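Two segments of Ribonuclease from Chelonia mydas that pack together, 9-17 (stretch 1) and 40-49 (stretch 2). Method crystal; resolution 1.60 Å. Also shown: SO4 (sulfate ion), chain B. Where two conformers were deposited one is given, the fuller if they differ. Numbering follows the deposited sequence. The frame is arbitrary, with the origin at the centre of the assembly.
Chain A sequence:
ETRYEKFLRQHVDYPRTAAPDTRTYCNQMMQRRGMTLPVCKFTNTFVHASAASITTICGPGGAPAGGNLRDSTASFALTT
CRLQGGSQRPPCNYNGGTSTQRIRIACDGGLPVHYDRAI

Stretch 1 9-17: RQHVDYPRT
Stretch 2 (40-49) CKFTNTFVHA

Stretch 1 closes a helix that begins earlier in the chain and ends at His11. Val12, at phi/psi -117/120, is the first residue to leave helical values. From there the chain is extended through Asp13 (-135/94) and Tyr14 (-145/127). A cis peptide bond precedes Pro15, whose ring is C-gamma exo. Stretch 2 starts as loop and becomes a strand from Thr43 to about Val47. Phe46 and Val47 both sit at -102/129. Together the stretches bury 624 Å².

The register advances in the same direction along both stretches. His11 CA lies 4.5 Å from Phe46 CA, Val12 CA 5.1 Å from Val47 CA, and Tyr14 CA 4.8 Å from His48 CA. The backbones form a single beta bridge, Val12 with Val47. Two hydrogen bonds make it, and both use Val47. Val47 N donates to His11 O at 2.7 Å, and Asp13 N donates to Val47 O at 3.1 Å. Both are nearly straight, at 165° and 172°. Val47 therefore spans Val12, bonding to the residue before it and the residue after it.

Side chains extend this pairing by bonding to backbone carbonyls. Asn44 (chi1 t, chi2 76°) sends ND2 to Gln10 O at 2.7 Å, which satisfies a carbonyl near the helix end. His11 (chi1 m, chi2 -66°) donates from ND1 to Thr45 O at 2.9 Å, with Thr45 O at the ring edge, near its plane. His48 (chi1 m, chi2 -53°) donates from ND1 to Asp13 O, also 2.9 Å and at the ring edge. Two CA-H...O contacts reuse these acceptors: His11 CA to Thr45 O at 3.6 Å, and His48 CA to Asp13 O at 3.4 Å.

The sulfate, probably from the crystallisation liquor, sits where His11 and Lys41 converge. His11 NE2 donates to SO4 O1 at 2.9 Å and weakly to SO4 O4 at 3.1 Å. With ND1 on Thr45 O, both ring nitrogens of His11 act as donors. Lys41 is extended, all four chi angles t. Its NZ donates to Asn44 OD1 at 2.7 Å and weakly to SO4 O1 at 3.4 Å. Gln10 (chi1 m, chi2 t) places NE2 2.9 Å from SO4 O1. Asn44 thus gives its amide nitrogen to stretch 1 and receives Lys41 at its oxygen.

Arg16 meets His48 at the other end. Its chi1 to chi3 are all t. Arg16 CG lies 3.6 Å from the centroid of the His48 ring, 13° off the normal, a CH-pi contact over one face. Arg16 NE is 3.1 Å from His48 NE2. Within stretch 1, the Asp13 carboxylate (chi1 t) accepts two hydrogen bonds from Thr17: Thr17 OG1 to Asp13 OD1 at 2.8 Å, and Thr17 N to Asp13 OD2 at 2.9 Å.

Carbon-to-oxygen contacts without hydrogen bonds complete the interface. Phe46 (chi1 m, chi2 -80°) brings CE1 to 3.3 Å from Gln10 O. Val12 CG1 lies 3.4 Å from Ala49 O. Tyr14 (chi1 t) has CB 3.3 Å from the same Ala49 O.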

ATOM      1  N   ARG A   9      -6.447   3.263   4.383  1.00 14.15           N
ATOM      2  CA  ARG A   9      -7.209   3.575   3.177  1.00 15.09           C
ATOM      3  C   ARG A   9      -6.359   3.389   1.930  1.00 15.00           C
ATOM      4  O   ARG A   9      -6.818   2.806   0.944  1.00 15.68           O
ATOM      5  CB  ARG A   9      -7.708   5.028   3.239  1.00 15.56           C
ATOM      6  CG  ARG A   9      -8.362   5.518   1.935  1.00 16.57           C
ATOM      7  CD  ARG A   9      -8.996   6.913   2.091  1.00 15.93           C
ATOM      8  NE  ARG A   9      -8.085   7.950   2.577  1.00 19.24           N
ATOM      9  CZ  ARG A   9      -7.254   8.642   1.801  1.00 20.23           C
ATOM     10  NH1 ARG A   9      -7.213   8.401   0.500  1.00 20.82           N
ATOM     11  NH2 ARG A   9      -6.462   9.572   2.332  1.00 22.44           N
ATOM     12  N   GLN A  10      -5.125   3.866   1.993  1.00 16.04           N
ATOM     13  CA  GLN A  10      -4.204   3.827   0.867  1.00 15.82           C
ATOM     14  C   GLN A  10      -3.551   2.442   0.645  1.00 16.59           C
ATOM     15  O   GLN A  10      -3.298   2.061  -0.514  1.00 16.76           O
ATOM     16  CB  GLN A  10      -3.113   4.893   1.008  1.00 15.98           C
ATOM     17  CG  GLN A  10      -3.634   6.331   0.842  1.00 17.24           C
ATOM     18  CD  GLN A  10      -2.552   7.360   0.633  1.00 21.31           C
ATOM     19  OE1 GLN A  10      -2.667   8.212  -0.252  1.00 24.70           O
ATOM     20  NE2 GLN A  10      -1.518   7.320   1.446  1.00 18.79           N
ATOM     21  N   HIS A  11      -3.320   1.689   1.732  1.00 15.40           N
ATOM     22  CA  HIS A  11      -2.390   0.534   1.647  1.00 15.47           C
ATOM     23  C   HIS A  11      -2.873  -0.828   2.148  1.00 15.67           C
ATOM     24  O   HIS A  11      -2.127  -1.815   2.035  1.00 16.91           O
ATOM     25  CB  HIS A  11      -1.063   0.874   2.334  1.00 14.37           C
ATOM     26  CG  HIS A  11      -0.355   2.053   1.740  1.00 15.85           C
ATOM     27  ND1 HIS A  11       0.169   2.049   0.460  1.00 13.73           N
ATOM     28  CD2 HIS A  11      -0.115   3.286   2.240  1.00 16.12           C
ATOM     29  CE1 HIS A  11       0.722   3.225   0.209  1.00 16.04           C
ATOM     30  NE2 HIS A  11       0.571   3.992   1.279  1.00 16.00           N
ATOM     31  N   VAL A  12      -4.072  -0.909   2.715  1.00 15.28           N
ATOM     32  CA  VAL A  12      -4.549  -2.177   3.266  1.00 15.76           C
ATOM     33  C   VAL A  12      -5.804  -2.649   2.505  1.00 17.27           C
ATOM     34  O   VAL A  12      -6.836  -1.951   2.474  1.00 17.42           O
ATOM     35  CB  VAL A  12      -4.787  -2.104   4.806  1.00 15.36           C
ATOM     36  CG1 VAL A  12      -5.330  -3.435   5.326  1.00 15.92           C
ATOM     37  CG2 VAL A  12      -3.499  -1.703   5.548  1.00 17.13           C
ATOM     38  N   ASP A  13      -5.711  -3.824   1.887  1.00 17.06           N
ATOM     39  CA  ASP A  13      -6.859  -4.413   1.202  1.00 18.14           C
ATOM     40  C   ASP A  13      -6.915  -5.871   1.589  1.00 19.26           C
ATOM     41  O   ASP A  13      -6.246  -6.707   0.988  1.00 18.35           O
ATOM     42  CB  ASP A  13      -6.749  -4.255  -0.306  1.00 17.99           C
ATOM     43  CG  ASP A  13      -7.921  -4.888  -1.045  1.00 18.74           C
ATOM     44  OD1 ASP A  13      -9.053  -4.792  -0.522  1.00 19.28           O
ATOM     45  OD2 ASP A  13      -7.695  -5.461  -2.132  1.00 17.27           O
ATOM     46  N   TYR A  14      -7.701  -6.154   2.623  1.00 20.91           N
ATOM     47  CA  TYR A  14      -7.746  -7.496   3.171  1.00 22.05           C
ATOM     48  C   TYR A  14      -9.151  -7.867   3.679  1.00 23.18           C
ATOM     49  O   TYR A  14      -9.695  -7.136   4.497  1.00 23.77           O
ATOM     50  CB  TYR A  14      -6.733  -7.622   4.317  1.00 21.75           C
ATOM     51  CG  TYR A  14      -6.879  -8.956   4.993  1.00 23.00           C
ATOM     52  CD1 TYR A  14      -6.308 -10.102   4.431  1.00 24.55           C
ATOM     53  CD2 TYR A  14      -7.645  -9.077   6.154  1.00 22.34           C
ATOM     54  CE1 TYR A  14      -6.482 -11.346   5.026  1.00 26.57           C
ATOM     55  CE2 TYR A  14      -7.827 -10.315   6.753  1.00 24.28           C
ATOM     56  CZ  TYR A  14      -7.232 -11.432   6.183  1.00 25.49           C
ATOM     57  OH  TYR A  14      -7.394 -12.648   6.785  1.00 29.98           O
ATOM     58  N   PRO A  15      -9.706  -9.016   3.209  1.00 24.52           N
ATOM     59  CA  PRO A  15      -9.149  -9.882   2.150  1.00 25.17           C
ATOM     60  C   PRO A  15      -9.045  -9.115   0.832  1.00 24.99           C
ATOM     61  O   PRO A  15      -9.724  -8.083   0.683  1.00 26.37           O
ATOM     62  CB  PRO A  15     -10.184 -11.024   2.017  1.00 25.56           C
ATOM     63  CG  PRO A  15     -10.997 -10.959   3.302  1.00 25.86           C
ATOM     64  CD  PRO A  15     -10.980  -9.541   3.747  1.00 25.32           C
ATOM     65  N   ARG A  16      -8.184  -9.602  -0.070  1.00 25.20           N
ATOM     66  CA  ARG A  16      -7.978  -8.954  -1.359  0.60 24.41           C
ATOM     67  C   ARG A  16      -9.309  -8.795  -2.084  1.00 24.76           C
ATOM     68  O   ARG A  16     -10.143  -9.721  -2.099  1.00 25.25           O
ATOM     69  CB  ARG A  16      -6.989  -9.758  -2.198  0.60 24.68           C
ATOM     70  CG  ARG A  16      -6.482  -8.992  -3.405  0.60 24.34           C
ATOM     71  CD  ARG A  16      -5.441  -9.776  -4.161  0.60 24.13           C
ATOM     72  NE  ARG A  16      -4.744  -8.923  -5.116  0.60 21.07           N
ATOM     73  CZ  ARG A  16      -5.113  -8.745  -6.379  0.60 19.78           C
ATOM     74  NH1 ARG A  16      -6.180  -9.378  -6.874  0.60 21.35           N
ATOM     75  NH2 ARG A  16      -4.406  -7.952  -7.159  0.60 14.87           N
ATOM     76  N   THR A  17      -9.529  -7.606  -2.636  1.00 23.70           N
ATOM     77  CA  THR A  17     -10.742  -7.323  -3.399  1.00 23.96           C
ATOM     78  C   THR A  17     -10.673  -8.061  -4.725  1.00 24.30           C
ATOM     79  O   THR A  17      -9.645  -8.062  -5.396  1.00 23.67           O
ATOM     80  CB  THR A  17     -10.911  -5.797  -3.581  1.00 23.73           C
ATOM     81  OG1 THR A  17     -11.146  -5.212  -2.310  1.00 21.94           O
ATOM     82  CG2 THR A  17     -12.075  -5.444  -4.530  1.00 24.63           C
ATOM     83  N   CYS A  40      -4.015  11.955 -10.444  1.00 20.95           N
ATOM     84  CA  CYS A  40      -3.644  10.537 -10.417  1.00 20.77           C
ATOM     85  C   CYS A  40      -2.395  10.321  -9.568  1.00 20.47           C
ATOM     86  O   CYS A  40      -1.335  10.863  -9.899  1.00 20.62           O
ATOM     87  CB  CYS A  40      -3.340  10.026 -11.820  1.00 20.87           C
ATOM     88  SG  CYS A  40      -4.562  10.376 -13.063  1.00 22.08           S
ATOM     89  N   LYS A  41      -2.512   9.566  -8.468  1.00 19.56           N
ATOM     90  CA  LYS A  41      -1.314   9.133  -7.730  1.00 19.31           C
ATOM     91  C   LYS A  41      -0.467   8.232  -8.641  1.00 18.93           C
ATOM     92  O   LYS A  41      -0.991   7.360  -9.348  1.00 17.64           O
ATOM     93  CB  LYS A  41      -1.676   8.430  -6.424  1.00 19.73           C
ATOM     94  CG  LYS A  41      -0.463   8.088  -5.514  1.00 20.80           C
ATOM     95  CD  LYS A  41      -0.934   7.582  -4.175  1.00 23.10           C
ATOM     96  CE  LYS A  41       0.258   7.245  -3.281  1.00 27.16           C
ATOM     97  NZ  LYS A  41      -0.175   6.308  -2.187  1.00 29.80           N
ATOM     98  N   PHE A  42       0.848   8.450  -8.637  1.00 19.15           N
ATOM     99  CA  PHE A  42       1.722   7.748  -9.570  0.60 19.31           C
ATOM    100  C   PHE A  42       1.851   6.244  -9.296  1.00 19.12           C
ATOM    101  O   PHE A  42       1.801   5.434 -10.229  1.00 19.78           O
ATOM    102  CB  PHE A  42       3.098   8.432  -9.626  0.60 20.17           C
ATOM    103  CG  PHE A  42       3.115   9.675 -10.476  0.60 21.23           C
ATOM    104  CD1 PHE A  42       2.951   9.590 -11.860  0.60 23.09           C
ATOM    105  CD2 PHE A  42       3.305  10.931  -9.900  0.60 23.42           C
ATOM    106  CE1 PHE A  42       2.967  10.739 -12.657  0.60 23.49           C
ATOM    107  CE2 PHE A  42       3.323  12.086 -10.691  0.60 24.29           C
ATOM    108  CZ  PHE A  42       3.152  11.982 -12.073  0.60 25.32           C
ATOM    109  N   THR A  43       2.032   5.883  -8.031  1.00 19.45           N
ATOM    110  CA  THR A  43       2.237   4.487  -7.642  1.00 19.68           C
ATOM    111  C   THR A  43       1.660   4.244  -6.272  1.00 18.38           C
ATOM    112  O   THR A  43       1.612   5.144  -5.440  1.00 18.84           O
ATOM    113  CB  THR A  43       3.758   4.098  -7.681  1.00 20.34           C
ATOM    114  OG1 THR A  43       3.915   2.688  -7.561  1.00 25.27           O
ATOM    115  CG2 THR A  43       4.517   4.772  -6.553  1.00 22.91           C
ATOM    116  N   ASN A  44       1.231   3.006  -6.029  1.00 17.83           N
ATOM    117  CA  ASN A  44       0.706   2.637  -4.727  1.00 17.64           C
ATOM    118  C   ASN A  44       0.715   1.124  -4.581  1.00 17.40           C
ATOM    119  O   ASN A  44       0.388   0.407  -5.528  1.00 18.67           O
ATOM    120  CB  ASN A  44      -0.716   3.176  -4.541  1.00 17.40           C
ATOM    121  CG  ASN A  44      -1.234   2.971  -3.136  1.00 18.44           C
ATOM    122  OD1 ASN A  44      -0.841   3.681  -2.223  1.00 19.94           O
ATOM    123  ND2 ASN A  44      -2.139   2.007  -2.958  1.00 20.10           N
ATOM    124  N   THR A  45       1.149   0.657  -3.415  1.00 16.18           N
ATOM    125  CA  THR A  45       1.077  -0.750  -3.074  1.00 15.40           C
ATOM    126  C   THR A  45      -0.060  -1.030  -2.091  1.00 15.12           C
ATOM    127  O   THR A  45      -0.201  -0.357  -1.046  1.00 15.01           O
ATOM    128  CB  THR A  45       2.414  -1.240  -2.474  1.00 15.55           C
ATOM    129  OG1 THR A  45       3.455  -1.098  -3.463  1.00 15.37           O
ATOM    130  CG2 THR A  45       2.297  -2.702  -2.016  1.00 13.80           C
ATOM    131  N   PHE A  46      -0.845  -2.060  -2.409  1.00 14.30           N
ATOM    132  CA  PHE A  46      -1.870  -2.565  -1.508  1.00 14.31           C
ATOM    133  C   PHE A  46      -1.323  -3.810  -0.866  1.00 14.03           C
ATOM    134  O   PHE A  46      -0.795  -4.697  -1.554  1.00 14.42           O
ATOM    135  CB  PHE A  46      -3.143  -2.888  -2.296  1.00 15.31           C
ATOM    136  CG  PHE A  46      -3.806  -1.663  -2.878  1.00 16.23           C
ATOM    137  CD1 PHE A  46      -4.609  -0.842  -2.067  1.00 17.44           C
ATOM    138  CD2 PHE A  46      -3.587  -1.298  -4.215  1.00 14.57           C
ATOM    139  CE1 PHE A  46      -5.229   0.316  -2.608  1.00 17.33           C
ATOM    140  CE2 PHE A  46      -4.211  -0.156  -4.757  1.00 17.52           C
ATOM    141  CZ  PHE A  46      -5.023   0.649  -3.949  1.00 17.15           C
ATOM    142  N   VAL A  47      -1.405  -3.864   0.461  1.00 12.73           N
ATOM    143  CA  VAL A  47      -0.901  -5.022   1.196  1.00 13.36           C
ATOM    144  C   VAL A  47      -2.121  -5.866   1.583  1.00 12.96           C
ATOM    145  O   VAL A  47      -3.064  -5.345   2.176  1.00 13.73           O
ATOM    146  CB  VAL A  47      -0.124  -4.584   2.473  1.00 13.28           C
ATOM    147  CG1 VAL A  47       0.403  -5.798   3.184  1.00 12.30           C
ATOM    148  CG2 VAL A  47       1.034  -3.604   2.133  1.00 13.63           C
ATOM    149  N   HIS A  48      -2.086  -7.175   1.287  1.00 13.44           N
ATOM    150  CA  HIS A  48      -3.234  -8.072   1.565  1.00 13.71           C
ATOM    151  C   HIS A  48      -3.001  -8.836   2.858  1.00 13.09           C
ATOM    152  O   HIS A  48      -2.790 -10.056   2.882  1.00 13.87           O
ATOM    153  CB  HIS A  48      -3.511  -8.994   0.367  1.00 14.65           C
ATOM    154  CG  HIS A  48      -3.534  -8.248  -0.925  1.00 14.61           C
ATOM    155  ND1 HIS A  48      -4.332  -7.137  -1.116  1.00 14.13           N
ATOM    156  CD2 HIS A  48      -2.795  -8.388  -2.057  1.00 15.42           C
ATOM    157  CE1 HIS A  48      -4.115  -6.651  -2.330  1.00 13.64           C
ATOM    158  NE2 HIS A  48      -3.188  -7.392  -2.917  1.00 13.31           N
ATOM    159  N   ALA A  49      -3.021  -8.083   3.947  1.00 12.77           N
ATOM    160  CA  ALA A  49      -2.940  -8.635   5.305  1.00 12.01           C
ATOM    161  C   ALA A  49      -3.763  -7.678   6.162  1.00 12.81           C
ATOM    162  O   ALA A  49      -4.029  -6.544   5.767  1.00 12.38           O
ATOM    163  CB  ALA A  49      -1.505  -8.646   5.788  1.00 13.52           C
TER
HETATM  164  S   SO4 B 120       2.319   7.049   1.859  1.00 31.24           S
HETATM  165  O1  SO4 B 120       1.249   6.827   0.890  1.00 31.31           O
HETATM  166  O2  SO4 B 120       3.331   7.962   1.330  1.00 35.13           O
HETATM  167  O3  SO4 B 120       1.797   7.617   3.124  1.00 32.24           O
HETATM  168  O4  SO4 B 120       2.994   5.790   2.111  1.00 29.13           O